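Local coordinates for protein phosphodiesterase (Salpingoeca rosetta, PDB 7CJ3) that belongs to the bacteriorhodopsin-like membrane proteins and holds retinal inside the helical bundle of its transmembrane domain, at residues 121-134 with 243-257. Numbering follows the deposited sequence.
Sequences TQGNPVWLMRYAEW and RRQGYIDFQVGEAMN. With RET (retinal), chain K; OLC ((2R)-2,3-dihydroxypropyl (9Z)-octadec-9-enoate), chain L.
F250 lies with one ring face under P125. CD of P125 sits 3.8 Å from the centroid of the F250 ring, 18° off its normal, a CH-pi contact. CG of E254 lies against the opposite face, toward the rim. The F250 side chain reaches P125 because its CG stands anti to the backbone N (chi1 -172°). The amide of N124 runs alongside the same ring, with N124 ND2 3.3 Å from F250 CD1 and the two planes 51° apart.

Deeper in, R130 holds the carboxylate of E254 with both terminal nitrogens. NH1 of R130 is 2.6 Å from E254 OE2, and NH2 of R130 is 2.9 Å from E254 OE1. R243, also paired with E240, makes a second salt bridge to E254, its NH1 2.6 Å from OE1 of E254 on the anti lone pair. Y62 is hydrogen-bonded to OE2. These partners probably favour the charged carboxylate.

The family's seven-helix rhodopsin bundle is joined by an extra N-terminal helix, 17-41, which packs on M129. The salt-bridge network of R130, R243 and E254 ties helix 128-149 to helices 235-245 and 250-277. W134 separates R130 from retinal: R130 CG lies over one ring face, retinal C12 over the other.

Q122 NE2 gives R244 O a nearly straight hydrogen bond of 2.6 Å from above the carbonyl plane. R244 lies in the last turn of helix 235-245, and G246 follows with a Schellman motif.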
loop_
_atom_site.group_PDB
_atom_site.type_symbol
_atom_site.label_atom_id
_atom_site.label_comp_id
_atom_site.label_asym_id
_atom_site.label_seq_id
_atom_site.Cartn_x
_atom_site.Cartn_y
_atom_site.Cartn_z
ATOM N N THR B 121 21.298 -24.025 -6.199
ATOM C CA THR B 121 20.513 -24.908 -5.306
ATOM C C THR B 121 19.276 -25.442 -6.033
ATOM O O THR B 121 18.997 -26.622 -5.880
ATOM C CB THR B 121 20.227 -24.213 -3.973
ATOM O OG1 THR B 121 19.616 -22.943 -4.200
ATOM C CG2 THR B 121 21.502 -24.027 -3.178
ATOM N N GLN B 122 18.555 -24.629 -6.794
ATOM C CA GLN B 122 17.249 -25.045 -7.408
ATOM C C GLN B 122 17.182 -24.679 -8.895
ATOM O O GLN B 122 16.278 -25.164 -9.563
ATOM C CB GLN B 122 16.070 -24.387 -6.682
ATOM C CG GLN B 122 15.751 -25.013 -5.335
ATOM C CD GLN B 122 16.561 -24.472 -4.194
ATOM O OE1 GLN B 122 16.963 -23.306 -4.171
ATOM N NE2 GLN B 122 16.767 -25.326 -3.202
ATOM N N GLY B 123 18.103 -23.857 -9.401
ATOM C CA GLY B 123 17.979 -23.282 -10.747
ATOM C C GLY B 123 16.832 -22.280 -10.817
ATOM O O GLY B 123 16.253 -22.105 -11.912
ATOM N N ASN B 124 16.521 -21.650 -9.679
ATOM C CA ASN B 124 15.522 -20.562 -9.522
ATOM C C ASN B 124 16.178 -19.277 -9.986
ATOM O O ASN B 124 17.396 -19.159 -9.965
ATOM C CB ASN B 124 15.034 -20.422 -8.070
ATOM C CG ASN B 124 13.923 -21.391 -7.698
ATOM O OD1 ASN B 124 13.339 -22.030 -8.560
ATOM N ND2 ASN B 124 13.624 -21.510 -6.421
ATOM N N PRO B 125 15.392 -18.270 -10.426
ATOM C CA PRO B 125 15.979 -16.992 -10.851
ATOM C C PRO B 125 16.448 -16.109 -9.681
ATOM O O PRO B 125 15.805 -16.058 -8.666
ATOM C CB PRO B 125 14.863 -16.315 -11.661
ATOM C CG PRO B 125 13.567 -17.022 -11.259
ATOM C CD PRO B 125 13.931 -18.335 -10.588
ATOM N N VAL B 126 17.575 -15.435 -9.871
ATOM C CA VAL B 126 18.175 -14.445 -8.947
ATOM C C VAL B 126 17.979 -13.062 -9.575
ATOM O O VAL B 126 18.675 -12.730 -10.545
ATOM C CB VAL B 126 19.667 -14.752 -8.731
ATOM C CG1 VAL B 126 20.283 -13.898 -7.625
ATOM C CG2 VAL B 126 19.887 -16.221 -8.461
ATOM N N TRP B 127 17.045 -12.280 -9.041
ATOM C CA TRP B 127 16.654 -10.964 -9.594
ATOM C C TRP B 127 17.698 -9.939 -9.161
ATOM O O TRP B 127 17.645 -9.490 -7.964
ATOM C CB TRP B 127 15.271 -10.581 -9.101
ATOM C CG TRP B 127 14.169 -11.522 -9.476
ATOM C CD1 TRP B 127 13.243 -12.064 -8.626
ATOM C CD2 TRP B 127 13.797 -11.963 -10.795
ATOM N NE1 TRP B 127 12.336 -12.816 -9.321
ATOM C CE2 TRP B 127 12.656 -12.785 -10.650
ATOM C CE3 TRP B 127 14.296 -11.736 -12.083
ATOM C CZ2 TRP B 127 12.026 -13.393 -11.740
ATOM C CZ3 TRP B 127 13.676 -12.351 -13.153
ATOM C CH2 TRP B 127 12.546 -13.152 -12.993
ATOM N N LEU B 128 18.589 -9.555 -10.094
ATOM C CA LEU B 128 19.686 -8.586 -9.835
ATOM C C LEU B 128 19.103 -7.184 -9.595
ATOM O O LEU B 128 19.738 -6.346 -8.897
ATOM C CB LEU B 128 20.603 -8.632 -11.055
ATOM C CG LEU B 128 21.416 -9.929 -11.185
ATOM C CD1 LEU B 128 21.954 -10.118 -12.606
ATOM C CD2 LEU B 128 22.554 -9.943 -10.166
ATOM N N MET B 129 17.904 -6.940 -10.114
ATOM C CA MET B 129 17.178 -5.651 -9.931
ATOM C C MET B 129 16.744 -5.493 -8.464
ATOM O O MET B 129 16.985 -4.415 -7.900
ATOM C CB MET B 129 15.972 -5.546 -10.871
ATOM C CG MET B 129 15.258 -4.209 -10.797
ATOM S SD MET B 129 16.214 -2.796 -11.383
ATOM C CE MET B 129 15.785 -2.931 -13.118
ATOM N N ARG B 130 16.187 -6.535 -7.844
ATOM C CA ARG B 130 15.863 -6.493 -6.393
ATOM C C ARG B 130 17.154 -6.223 -5.609
ATOM O O ARG B 130 17.156 -5.254 -4.816
ATOM C CB ARG B 130 15.143 -7.739 -5.895
ATOM C CG ARG B 130 14.615 -7.583 -4.471
ATOM C CD ARG B 130 13.549 -8.619 -4.112
ATOM N NE ARG B 130 13.962 -9.964 -4.491
ATOM C CZ ARG B 130 13.136 -10.947 -4.859
ATOM N NH1 ARG B 130 11.814 -10.781 -4.851
ATOM N NH2 ARG B 130 13.634 -12.117 -5.208
ATOM N N TYR B 131 18.219 -6.988 -5.862
ATOM C CA TYR B 131 19.535 -6.779 -5.200
ATOM C C TYR B 131 20.021 -5.338 -5.454
ATOM O O TYR B 131 20.427 -4.675 -4.472
ATOM C CB TYR B 131 20.538 -7.857 -5.633
ATOM C CG TYR B 131 20.413 -9.168 -4.895
ATOM C CD1 TYR B 131 20.838 -9.296 -3.564
ATOM C CD2 TYR B 131 19.904 -10.299 -5.519
ATOM C CE1 TYR B 131 20.736 -10.494 -2.874
ATOM C CE2 TYR B 131 19.807 -11.514 -4.849
ATOM C CZ TYR B 131 20.221 -11.615 -3.524
ATOM O OH TYR B 131 20.130 -12.818 -2.867
ATOM N N ALA B 132 19.913 -4.827 -6.684
ATOM C CA ALA B 132 20.278 -3.432 -7.032
ATOM C C ALA B 132 19.497 -2.420 -6.199
ATOM O O ALA B 132 20.104 -1.532 -5.616
ATOM C CB ALA B 132 20.052 -3.191 -8.504
ATOM N N GLU B 133 18.175 -2.522 -6.186
ATOM C CA GLU B 133 17.291 -1.726 -5.292
ATOM C C GLU B 133 17.799 -1.750 -3.830
ATOM O O GLU B 133 17.971 -0.672 -3.211
ATOM C CB GLU B 133 15.887 -2.326 -5.352
ATOM C CG GLU B 133 14.908 -1.607 -4.450
ATOM C CD GLU B 133 13.970 -2.504 -3.657
ATOM O OE1 GLU B 133 13.596 -3.581 -4.172
ATOM O OE2 GLU B 133 13.623 -2.114 -2.519
ATOM N N TRP B 134 17.993 -2.961 -3.283
ATOM C CA TRP B 134 18.460 -3.189 -1.895
ATOM C C TRP B 134 19.788 -2.446 -1.656
ATOM O O TRP B 134 19.899 -1.752 -0.603
ATOM C CB TRP B 134 18.546 -4.690 -1.568
ATOM C CG TRP B 134 17.213 -5.379 -1.431
ATOM C CD1 TRP B 134 15.970 -4.799 -1.517
ATOM C CD2 TRP B 134 16.976 -6.786 -1.198
ATOM N NE1 TRP B 134 14.991 -5.744 -1.359
ATOM C CE2 TRP B 134 15.576 -6.970 -1.152
ATOM C CE3 TRP B 134 17.795 -7.905 -0.996
ATOM C CZ2 TRP B 134 14.998 -8.224 -0.949
ATOM C CZ3 TRP B 134 17.219 -9.138 -0.754
ATOM C CH2 TRP B 134 15.835 -9.292 -0.778
ATOM N N ARG B 243 14.007 -21.182 1.277
ATOM C CA ARG B 243 13.782 -21.498 -0.153
ATOM C C ARG B 243 14.970 -22.317 -0.684
ATOM O O ARG B 243 14.738 -23.352 -1.362
ATOM C CB ARG B 243 13.542 -20.217 -0.942
ATOM C CG ARG B 243 13.160 -20.493 -2.389
ATOM C CD ARG B 243 12.734 -19.247 -3.128
ATOM N NE ARG B 243 13.627 -18.106 -2.978
ATOM C CZ ARG B 243 13.288 -16.830 -3.157
ATOM N NH1 ARG B 243 12.059 -16.484 -3.493
ATOM N NH2 ARG B 243 14.204 -15.895 -2.966
ATOM N N ARG B 244 16.195 -21.901 -0.368
ATOM C CA ARG B 244 17.424 -22.587 -0.837
ATOM C C ARG B 244 17.451 -24.050 -0.369
ATOM O O ARG B 244 18.130 -24.866 -1.044
ATOM C CB ARG B 244 18.671 -21.849 -0.340
ATOM C CG ARG B 244 19.184 -20.805 -1.319
ATOM C CD ARG B 244 20.468 -20.126 -0.920
ATOM N NE ARG B 244 20.431 -18.699 -1.106
ATOM C CZ ARG B 244 21.501 -17.897 -1.195
ATOM N NH1 ARG B 244 22.732 -18.381 -1.114
ATOM N NH2 ARG B 244 21.333 -16.598 -1.392
ATOM N N GLN B 245 16.793 -24.360 0.756
ATOM C CA GLN B 245 16.820 -25.704 1.414
ATOM C C GLN B 245 15.682 -26.580 0.875
ATOM O O GLN B 245 15.772 -27.788 1.008
ATOM C CB GLN B 245 16.706 -25.551 2.931
ATOM C CG GLN B 245 17.820 -24.731 3.570
ATOM C CD GLN B 245 19.156 -25.430 3.580
ATOM O OE1 GLN B 245 20.212 -24.811 3.653
ATOM N NE2 GLN B 245 19.132 -26.754 3.520
ATOM N N GLY B 246 14.647 -25.985 0.289
ATOM C CA GLY B 246 13.566 -26.717 -0.388
ATOM C C GLY B 246 12.295 -26.775 0.424
ATOM O O GLY B 246 11.421 -27.545 0.029
ATOM N N TYR B 247 12.169 -25.938 1.461
ATOM C CA TYR B 247 11.063 -25.953 2.461
ATOM C C TYR B 247 9.873 -25.079 2.029
ATOM O O TYR B 247 8.766 -25.368 2.488
ATOM C CB TYR B 247 11.595 -25.524 3.828
ATOM C CG TYR B 247 12.633 -26.455 4.408
ATOM C CD1 TYR B 247 12.512 -27.835 4.300
ATOM C CD2 TYR B 247 13.710 -25.951 5.126
ATOM C CE1 TYR B 247 13.454 -28.688 4.854
ATOM C CE2 TYR B 247 14.649 -26.795 5.713
ATOM C CZ TYR B 247 14.527 -28.167 5.560
ATOM O OH TYR B 247 15.458 -29.008 6.096
ATOM N N ILE B 248 10.110 -24.024 1.230
ATOM C CA ILE B 248 9.085 -23.222 0.483
ATOM C C ILE B 248 9.482 -23.244 -0.993
ATOM O O ILE B 248 10.689 -23.339 -1.256
ATOM C CB ILE B 248 8.978 -21.779 1.029
ATOM C CG1 ILE B 248 10.283 -20.994 0.900
ATOM C CG2 ILE B 248 8.507 -21.785 2.478
ATOM C CD1 ILE B 248 10.157 -19.551 1.304
ATOM N N ASP B 249 8.518 -23.164 -1.913
ATOM C CA ASP B 249 8.773 -22.987 -3.370
ATOM C C ASP B 249 9.077 -21.506 -3.659
ATOM O O ASP B 249 9.000 -20.654 -2.753
ATOM C CB ASP B 249 7.618 -23.531 -4.229
ATOM C CG ASP B 249 6.262 -22.831 -4.114
ATOM O OD1 ASP B 249 5.619 -23.019 -3.102
ATOM O OD2 ASP B 249 5.843 -22.122 -5.074
ATOM N N PHE B 250 9.418 -21.203 -4.904
ATOM C CA PHE B 250 9.968 -19.904 -5.343
ATOM C C PHE B 250 8.941 -18.794 -5.129
ATOM O O PHE B 250 9.289 -17.765 -4.442
ATOM C CB PHE B 250 10.373 -19.987 -6.815
ATOM C CG PHE B 250 11.117 -18.754 -7.227
ATOM C CD1 PHE B 250 12.322 -18.435 -6.614
ATOM C CD2 PHE B 250 10.569 -17.879 -8.165
ATOM C CE1 PHE B 250 12.987 -17.269 -6.962
ATOM C CE2 PHE B 250 11.245 -16.719 -8.513
ATOM C CZ PHE B 250 12.452 -16.417 -7.912
ATOM N N GLN B 251 7.733 -19.018 -5.683
ATOM C CA GLN B 251 6.588 -18.066 -5.671
ATOM C C GLN B 251 6.188 -17.703 -4.229
ATOM O O GLN B 251 5.973 -16.509 -3.966
ATOM C CB GLN B 251 5.410 -18.629 -6.469
ATOM C CG GLN B 251 5.706 -18.796 -7.940
ATOM C CD GLN B 251 4.497 -18.862 -8.843
ATOM O OE1 GLN B 251 3.926 -19.916 -9.067
ATOM N NE2 GLN B 251 4.109 -17.735 -9.398
ATOM N N VAL B 252 6.107 -18.671 -3.312
ATOM C CA VAL B 252 5.794 -18.370 -1.880
ATOM C C VAL B 252 6.860 -17.420 -1.326
ATOM O O VAL B 252 6.484 -16.435 -0.701
ATOM C CB VAL B 252 5.642 -19.663 -1.035
ATOM C CG1 VAL B 252 5.777 -19.394 0.463
ATOM C CG2 VAL B 252 4.314 -20.387 -1.313
ATOM N N GLY B 253 8.145 -17.677 -1.596
ATOM C CA GLY B 253 9.269 -16.797 -1.204
ATOM C C GLY B 253 9.179 -15.388 -1.796
ATOM O O GLY B 253 9.469 -14.403 -1.060
ATOM N N GLU B 254 8.820 -15.276 -3.081
ATOM C CA GLU B 254 8.702 -13.973 -3.795
ATOM C C GLU B 254 7.624 -13.118 -3.122
ATOM O O GLU B 254 7.880 -11.906 -2.884
ATOM C CB GLU B 254 8.447 -14.232 -5.283
ATOM C CG GLU B 254 9.704 -14.724 -6.002
ATOM C CD GLU B 254 10.917 -13.858 -5.710
ATOM O OE1 GLU B 254 11.722 -14.255 -4.866
ATOM O OE2 GLU B 254 11.026 -12.766 -6.277
ATOM N N ALA B 255 6.497 -13.744 -2.763
ATOM C CA ALA B 255 5.376 -13.102 -2.043
ATOM C C ALA B 255 5.894 -12.533 -0.720
ATOM O O ALA B 255 5.710 -11.350 -0.445
ATOM C CB ALA B 255 4.263 -14.097 -1.833
ATOM N N MET B 256 6.574 -13.358 0.070
ATOM C CA MET B 256 7.059 -12.923 1.402
ATOM C C MET B 256 8.039 -11.758 1.201
ATOM O O MET B 256 7.968 -10.792 1.981
ATOM C CB MET B 256 7.711 -14.086 2.153
ATOM C CG MET B 256 6.709 -15.184 2.502
ATOM S SD MET B 256 7.413 -16.709 3.244
ATOM C CE MET B 256 8.450 -16.049 4.549
ATOM N N ASN B 257 8.868 -11.805 0.143
ATOM C CA ASN B 257 9.895 -10.767 -0.116
ATOM C C ASN B 257 9.215 -9.422 -0.382
ATOM O O ASN B 257 9.618 -8.424 0.257
ATOM C CB ASN B 257 10.813 -11.165 -1.259
ATOM C CG ASN B 257 11.923 -12.087 -0.814
ATOM O OD1 ASN B 257 12.558 -11.870 0.218
ATOM N ND2 ASN B 257 12.195 -13.096 -1.622
HETATM C C1 RET K . 20.309 -11.648 2.090
HETATM C C2 RET K . 21.343 -12.733 1.783
HETATM C C3 RET K . 21.468 -13.757 2.820
HETATM C C4 RET K . 21.794 -13.137 4.161
HETATM C C5 RET K . 21.152 -11.803 4.427
HETATM C C6 RET K . 20.360 -11.159 3.535
HETATM C C7 RET K . 19.609 -9.975 3.977
HETATM C C8 RET K . 18.855 -9.083 3.221
HETATM C C9 RET K . 18.325 -7.821 3.619
HETATM C C10 RET K . 17.611 -6.977 2.731
HETATM C C11 RET K . 16.885 -5.815 3.025
HETATM C C12 RET K . 16.083 -5.036 2.199
HETATM C C13 RET K . 15.415 -3.845 2.526
HETATM C C14 RET K . 14.733 -3.132 1.556
HETATM C C15 RET K . 14.453 -1.699 1.586
HETATM C C16 RET K . 20.643 -10.506 1.113
HETATM C C17 RET K . 18.916 -12.206 1.747
HETATM C C18 RET K . 21.506 -11.278 5.803
HETATM C C19 RET K . 18.486 -7.324 5.023
HETATM C C20 RET K . 15.444 -3.392 3.954
HETATM C C18 OLC L . 1.400 -3.980 0.887
HETATM C C10 OLC L . 2.184 -10.835 -2.258
HETATM C C9 OLC L . 1.359 -11.522 -1.446
HETATM C C17 OLC L . 2.202 -4.315 -0.368
HETATM C C11 OLC L . 1.783 -9.627 -3.069
HETATM C C8 OLC L . -0.074 -11.063 -1.305
HETATM C C24 OLC L . -2.618 -20.896 -7.432
HETATM C C16 OLC L . 1.230 -4.688 -1.424
HETATM C C12 OLC L . 2.823 -8.621 -2.761
HETATM C C7 OLC L . -0.763 -11.850 -0.237
HETATM C C15 OLC L . 0.629 -6.049 -1.075
HETATM C C13 OLC L . 2.248 -7.256 -2.567
HETATM C C6 OLC L . -0.716 -13.336 -0.566
HETATM C C14 OLC L . 1.572 -7.243 -1.225
HETATM C C5 OLC L . -1.365 -13.780 -1.854
HETATM C C4 OLC L . -0.378 -14.660 -2.561
HETATM C C3 OLC L . -1.048 -15.319 -3.762
HETATM C C2 OLC L . -2.065 -16.369 -3.366
HETATM C C21 OLC L . -2.438 -19.737 -5.301
HETATM C C1 OLC L . -1.715 -17.630 -4.103
HETATM C C22 OLC L . -2.683 -19.496 -6.776
HETATM O O19 OLC L . -0.525 -17.866 -4.301
HETATM O O25 OLC L . -2.279 -20.840 -8.833
HETATM O O23 OLC L . -3.935 -18.745 -6.991
HETATM O O20 OLC L . -2.765 -18.543 -4.585
#